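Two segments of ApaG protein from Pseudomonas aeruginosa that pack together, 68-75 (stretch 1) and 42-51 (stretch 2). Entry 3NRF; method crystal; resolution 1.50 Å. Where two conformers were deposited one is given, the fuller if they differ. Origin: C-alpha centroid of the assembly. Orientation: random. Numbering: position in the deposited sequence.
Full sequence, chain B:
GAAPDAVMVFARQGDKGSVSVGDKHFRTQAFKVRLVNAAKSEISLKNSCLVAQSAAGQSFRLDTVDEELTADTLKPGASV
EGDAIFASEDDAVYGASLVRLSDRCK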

ATOM      1  N   GLU B  68       9.166  22.543  11.192  1.00 26.40           N
ATOM      2  CA  GLU B  68       8.259  22.570  12.331  1.00 26.72           C
ATOM      3  C   GLU B  68       8.599  21.547  13.415  1.00 21.11           C
ATOM      4  O   GLU B  68       8.369  21.803  14.607  1.00 26.67           O
ATOM      5  CB  GLU B  68       6.807  22.357  11.878  1.00 28.47           C
ATOM      6  CG  GLU B  68       6.206  23.518  11.143  1.00 36.00           C
ATOM      7  CD  GLU B  68       6.629  23.632   9.688  1.00 32.81           C
ATOM      8  OE1 GLU B  68       7.421  22.799   9.155  1.00 35.57           O
ATOM      9  OE2 GLU B  68       6.157  24.607   9.074  1.00 39.87           O
ATOM     10  N   LEU B  69       9.164  20.404  13.019  1.00 24.79           N
ATOM     11  CA  LEU B  69       9.531  19.354  13.997  1.00 20.03           C
ATOM     12  C   LEU B  69      10.891  19.608  14.699  1.00 24.91           C
ATOM     13  O   LEU B  69      11.226  18.880  15.637  1.00 26.41           O
ATOM     14  CB  LEU B  69       9.473  17.946  13.367  1.00 19.05           C
ATOM     15  CG  LEU B  69       8.092  17.471  12.921  1.00 17.65           C
ATOM     16  CD1 LEU B  69       8.162  16.299  12.002  1.00 17.53           C
ATOM     17  CD2 LEU B  69       7.168  17.216  14.151  1.00 21.63           C
ATOM     18  N   THR B  70      11.632  20.629  14.248  1.00 26.14           N
ATOM     19  CA  THR B  70      12.969  20.971  14.764  1.00 28.61           C
ATOM     20  C   THR B  70      12.914  22.029  15.893  1.00 30.39           C
ATOM     21  O   THR B  70      13.936  22.604  16.267  1.00 32.01           O
ATOM     22  CB  THR B  70      13.915  21.482  13.638  1.00 27.11           C
ATOM     23  OG1 THR B  70      13.519  22.793  13.215  1.00 35.43           O
ATOM     24  CG2 THR B  70      13.930  20.537  12.434  1.00 32.71           C
ATOM     25  N   ALA B  71      11.735  22.281  16.445  1.00 25.48           N
ATOM     26  CA  ALA B  71      11.619  23.220  17.578  1.00 33.09           C
ATOM     27  C   ALA B  71      12.565  22.891  18.755  1.00 34.10           C
ATOM     28  O   ALA B  71      12.682  21.729  19.170  1.00 32.79           O
ATOM     29  CB  ALA B  71      10.172  23.255  18.082  1.00 38.04           C
ATOM     30  N   ASP B  72      13.198  23.928  19.302  1.00 33.95           N
ATOM     31  CA  ASP B  72      14.137  23.771  20.412  0.50 30.59           C
ATOM     32  C   ASP B  72      13.431  23.337  21.692  1.00 35.10           C
ATOM     33  O   ASP B  72      14.020  22.644  22.516  1.00 30.88           O
ATOM     34  CB  ASP B  72      14.904  25.070  20.668  0.50 32.23           C
ATOM     35  CG  ASP B  72      16.107  24.867  21.570  0.50 34.46           C
ATOM     36  OD1 ASP B  72      16.306  25.672  22.509  0.50 32.08           O
ATOM     37  OD2 ASP B  72      16.850  23.881  21.342  0.50 32.35           O
ATOM     38  N   THR B  73      12.180  23.781  21.872  1.00 29.16           N
ATOM     39  CA  THR B  73      11.377  23.427  23.036  1.00 25.38           C
ATOM     40  C   THR B  73       9.895  23.321  22.658  1.00 26.06           C
ATOM     41  O   THR B  73       9.488  23.806  21.601  1.00 29.74           O
ATOM     42  CB  THR B  73      11.489  24.463  24.171  1.00 27.75           C
ATOM     43  OG1 THR B  73      10.717  25.634  23.841  1.00 33.77           O
ATOM     44  CG2 THR B  73      12.977  24.858  24.423  1.00 30.27           C
ATOM     45  N   LEU B  74       9.110  22.702  23.529  1.00 31.23           N
ATOM     46  CA  LEU B  74       7.658  22.588  23.350  1.00 23.01           C
ATOM     47  C   LEU B  74       7.018  23.194  24.610  1.00 28.18           C
ATOM     48  O   LEU B  74       7.329  22.767  25.722  1.00 31.63           O
ATOM     49  CB  LEU B  74       7.257  21.123  23.127  1.00 31.59           C
ATOM     50  CG  LEU B  74       6.243  20.866  22.001  1.00 36.16           C
ATOM     51  CD1 LEU B  74       6.798  21.369  20.650  1.00 34.36           C
ATOM     52  CD2 LEU B  74       5.904  19.378  21.874  1.00 32.96           C
ATOM     53  N   LYS B  75       6.173  24.216  24.451  1.00 27.84           N
ATOM     54  CA  LYS B  75       5.480  24.813  25.595  1.00 31.93           C
ATOM     55  C   LYS B  75       4.457  23.814  26.135  1.00 30.26           C
ATOM     56  O   LYS B  75       4.001  22.946  25.400  1.00 28.46           O
ATOM     57  CB  LYS B  75       4.794  26.145  25.218  1.00 29.76           C
ATOM     58  CG  LYS B  75       5.752  27.270  24.898  1.00 33.67           C
ATOM     59  CD  LYS B  75       6.430  27.813  26.132  1.00 36.74           C
ATOM     60  CE  LYS B  75       7.331  28.993  25.786  1.00 37.85           C
ATOM     61  NZ  LYS B  75       7.892  29.598  27.019  1.00 37.86           N
TER
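Stretch 2 42-51: EISLKNSCLV

Stretch 2 runs antiparallel to stretch 1 and pairs with it through a short two-stranded ladder, in which Ile43 and Ser44 lie beside Leu74 and Thr73. Beyond the ladder, stretch 2 leaves the strand at Leu45, reverses through a type I turn from Leu45 to Ser48, and resumes an extended course at Cys49 to Val51. The turn is closed by the backbone hydrogen bond from Ser48 N to Leu45 O, 3.1 Å. Stretch 1 has a 3-10 conformation at Glu68 and Leu69 and is extended at Thr73 and Leu74. Together the two stretches bury 557 Å², summed over both sides.

The register is set by two bridges. Leu74 and Ile43 form the hydrogen-bonded pair, their CA atoms 5.4 Å apart, and satisfy each other's main-chain groups: Ile43 N donates to Leu74 O at 3.1 Å, and Leu74 N donates to Ile43 O at 2.9 Å. Thr73 and Ser44 form the adjacent non-hydrogen-bonded pair, where the backbones close to 4.2 Å between Thr73 CA and Ser44 CA. A third main-chain bond continues the pattern past the ladder, from Leu45 N to Asp72 O, at 2.8 Å and nearly linear. Two CA-H...O contacts supplement these bonds, Thr73 CA to Ile43 O at 3.2 Å and Glu42 CA to Leu74 O at 3.4 Å, so each of these carbonyls receives a CA-H contact as well as an N-H.

Side chains alternate across the ladder, with Thr73 and Ser44 on one face and Leu74 and Ile43 on the other. At one end, the carboxylate of Glu42 is shared between two donors of stretch 1. Glu42 OE2 accepts from Thr73 OG1 at 2.6 Å, while Glu42 OE1 forms a salt bridge with Lys75 NZ at 2.8 Å. The CB of Lys75 points away from stretch 2, but the long side chain returns its ammonium group to Glu42.

A second ion pair lies at the other end, with the charges exchanged between the stretches. Lys46 NZ donates to Asp72 OD2 at 2.8 Å in a salt bridge and makes a weak hydrogen bond to Asp72 OD1 at 2.9 Å. Asp72 OD1 also accepts from water 1, whose oxygen is 2.7 Å away; the same water lies 2.7 Å from Ser44 OG, to which it is hydrogen-bonded, and so links the two side chains. Ser44 OG in turn accepts from Lys46 N at 3.1 Å, satisfying the amide that follows Leu45 N.

Leu45 CB packs against Ala71 O at 3.7 Å. Water 2 lies within reach of the carbonyls of both residues, 3.1 Å from Ala71 O and 3.2 Å from Leu45 O. Farther along, the contact becomes apolar: the buried side chains of Leu69 and Leu50 meet at 4.2 Å between their CD1 atoms, although their CA atoms remain 8.9 Å apart.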

ATOM      1  N   GLU B  42       7.446  23.567  30.230  1.00 38.78           N
ATOM      2  CA  GLU B  42       8.124  23.590  28.935  1.00 35.88           C
ATOM      3  C   GLU B  42       9.222  22.519  28.938  1.00 38.22           C
ATOM      4  O   GLU B  42       9.875  22.304  29.959  1.00 34.51           O
ATOM      5  CB  GLU B  42       8.694  24.981  28.699  1.00 34.16           C
ATOM      6  CG  GLU B  42       9.317  25.192  27.371  1.00 33.94           C
ATOM      7  CD  GLU B  42       9.656  26.641  27.122  1.00 29.42           C
ATOM      8  OE1 GLU B  42       9.499  27.505  28.041  1.00 37.13           O
ATOM      9  OE2 GLU B  42      10.056  26.945  25.985  1.00 34.30           O
ATOM     10  N   ILE B  43       9.389  21.834  27.810  1.00 37.99           N
ATOM     11  CA  ILE B  43      10.353  20.737  27.675  1.00 32.02           C
ATOM     12  C   ILE B  43      11.331  21.023  26.544  1.00 34.90           C
ATOM     13  O   ILE B  43      10.915  21.373  25.440  1.00 28.22           O
ATOM     14  CB  ILE B  43       9.583  19.374  27.428  1.00 33.60           C
ATOM     15  CG1 ILE B  43       8.720  19.016  28.650  1.00 37.95           C
ATOM     16  CG2 ILE B  43      10.537  18.211  27.134  1.00 34.58           C
ATOM     17  CD1 ILE B  43       7.857  17.735  28.494  1.00 38.10           C
ATOM     18  N   SER B  44      12.637  20.944  26.828  1.00 31.62           N
ATOM     19  CA  SER B  44      13.649  21.126  25.793  1.00 34.64           C
ATOM     20  C   SER B  44      13.749  19.873  24.944  1.00 30.67           C
ATOM     21  O   SER B  44      13.734  18.761  25.468  1.00 32.21           O
ATOM     22  CB  SER B  44      15.042  21.403  26.379  1.00 26.82           C
ATOM     23  OG  SER B  44      15.975  21.582  25.320  1.00 33.13           O
ATOM     24  N   LEU B  45      13.855  20.072  23.635  1.00 29.17           N
ATOM     25  CA  LEU B  45      14.083  18.982  22.683  1.00 25.86           C
ATOM     26  C   LEU B  45      15.455  19.168  22.027  1.00 33.23           C
ATOM     27  O   LEU B  45      15.789  18.503  21.044  1.00 31.19           O
ATOM     28  CB  LEU B  45      12.991  18.981  21.610  1.00 33.49           C
ATOM     29  CG  LEU B  45      11.551  18.705  22.066  1.00 36.91           C
ATOM     30  CD1 LEU B  45      10.604  18.855  20.896  1.00 36.54           C
ATOM     31  CD2 LEU B  45      11.415  17.337  22.696  1.00 37.08           C
ATOM     32  N   LYS B  46      16.267  20.053  22.603  1.00 29.05           N
ATOM     33  CA  LYS B  46      17.551  20.430  22.017  1.00 34.96           C
ATOM     34  C   LYS B  46      18.449  19.222  21.815  1.00 31.62           C
ATOM     35  O   LYS B  46      19.059  19.082  20.774  1.00 33.10           O
ATOM     36  CB  LYS B  46      18.271  21.469  22.899  1.00 40.62           C
ATOM     37  CG  LYS B  46      19.497  22.118  22.229  1.00 44.88           C
ATOM     38  CD  LYS B  46      20.243  23.125  23.155  1.00 47.22           C
ATOM     39  CE  LYS B  46      19.418  24.391  23.436  1.00 49.59           C
ATOM     40  NZ  LYS B  46      19.134  25.191  22.195  1.00 50.16           N
ATOM     41  N   ASN B  47      18.546  18.372  22.833  1.00 33.51           N
ATOM     42  CA  ASN B  47      19.421  17.198  22.737  1.00 43.48           C
ATOM     43  C   ASN B  47      18.704  15.922  22.309  1.00 32.27           C
ATOM     44  O   ASN B  47      19.207  14.832  22.534  1.00 32.97           O
ATOM     45  CB  ASN B  47      20.131  17.011  24.078  1.00 43.55           C
ATOM     46  CG  ASN B  47      20.981  18.207  24.434  1.00 48.45           C
ATOM     47  OD1 ASN B  47      21.617  18.816  23.561  1.00 50.19           O
ATOM     48  ND2 ASN B  47      20.993  18.559  25.714  1.00 50.25           N
ATOM     49  N   SER B  48      17.553  16.083  21.653  1.00 24.94           N
ATOM     50  CA  SER B  48      16.708  14.969  21.220  1.00 19.57           C
ATOM     51  C   SER B  48      16.533  14.913  19.687  1.00 25.28           C
ATOM     52  O   SER B  48      16.729  15.896  18.969  1.00 24.37           O
ATOM     53  CB  SER B  48      15.313  15.109  21.816  1.00 28.57           C
ATOM     54  OG  SER B  48      15.339  15.137  23.235  1.00 33.02           O
ATOM     55  N   CYS B  49      16.148  13.744  19.193  1.00 20.35           N
ATOM     56  CA  CYS B  49      15.887  13.549  17.761  1.00 19.18           C
ATOM     57  C   CYS B  49      14.825  12.484  17.603  1.00 14.17           C
ATOM     58  O   CYS B  49      14.625  11.672  18.516  1.00 15.65           O
ATOM     59  CB  CYS B  49      17.138  13.075  16.994  1.00 20.35           C
ATOM     60  SG  CYS B  49      18.022  11.652  17.790  1.00 23.26           S
ATOM     61  N   LEU B  50      14.138  12.535  16.463  1.00 16.03           N
ATOM     62  CA  LEU B  50      13.181  11.514  16.088  1.00 14.54           C
ATOM     63  C   LEU B  50      13.906  10.305  15.487  1.00 12.41           C
ATOM     64  O   LEU B  50      14.830  10.424  14.642  1.00 15.49           O
ATOM     65  CB  LEU B  50      12.158  12.055  15.070  1.00 17.27           C
ATOM     66  CG  LEU B  50      11.191  13.073  15.642  1.00 17.52           C
ATOM     67  CD1 LEU B  50      10.387  13.736  14.474  1.00 25.55           C
ATOM     68  CD2 LEU B  50      10.273  12.490  16.681  1.00 22.62           C
ATOM     69  N   VAL B  51      13.481   9.149  15.965  1.00 13.83           N
ATOM     70  CA  VAL B  51      13.969   7.888  15.426  0.50 13.90           C
ATOM     71  C   VAL B  51      12.840   6.942  15.103  1.00 17.37           C
ATOM     72  O   VAL B  51      11.852   6.881  15.804  1.00 19.33           O
ATOM     73  CB  VAL B  51      14.974   7.205  16.360  0.50 18.20           C
ATOM     74  CG1 VAL B  51      16.208   8.039  16.438  0.50 17.10           C
ATOM     75  CG2 VAL B  51      14.377   6.967  17.727  0.50 13.02           C
TER
HETATM   76  O   HOH W   1      16.339  24.242  24.820  1.00 53.43           O
HETATM   77  O   HOH W   2      15.392  20.317  18.446  1.00 40.79           O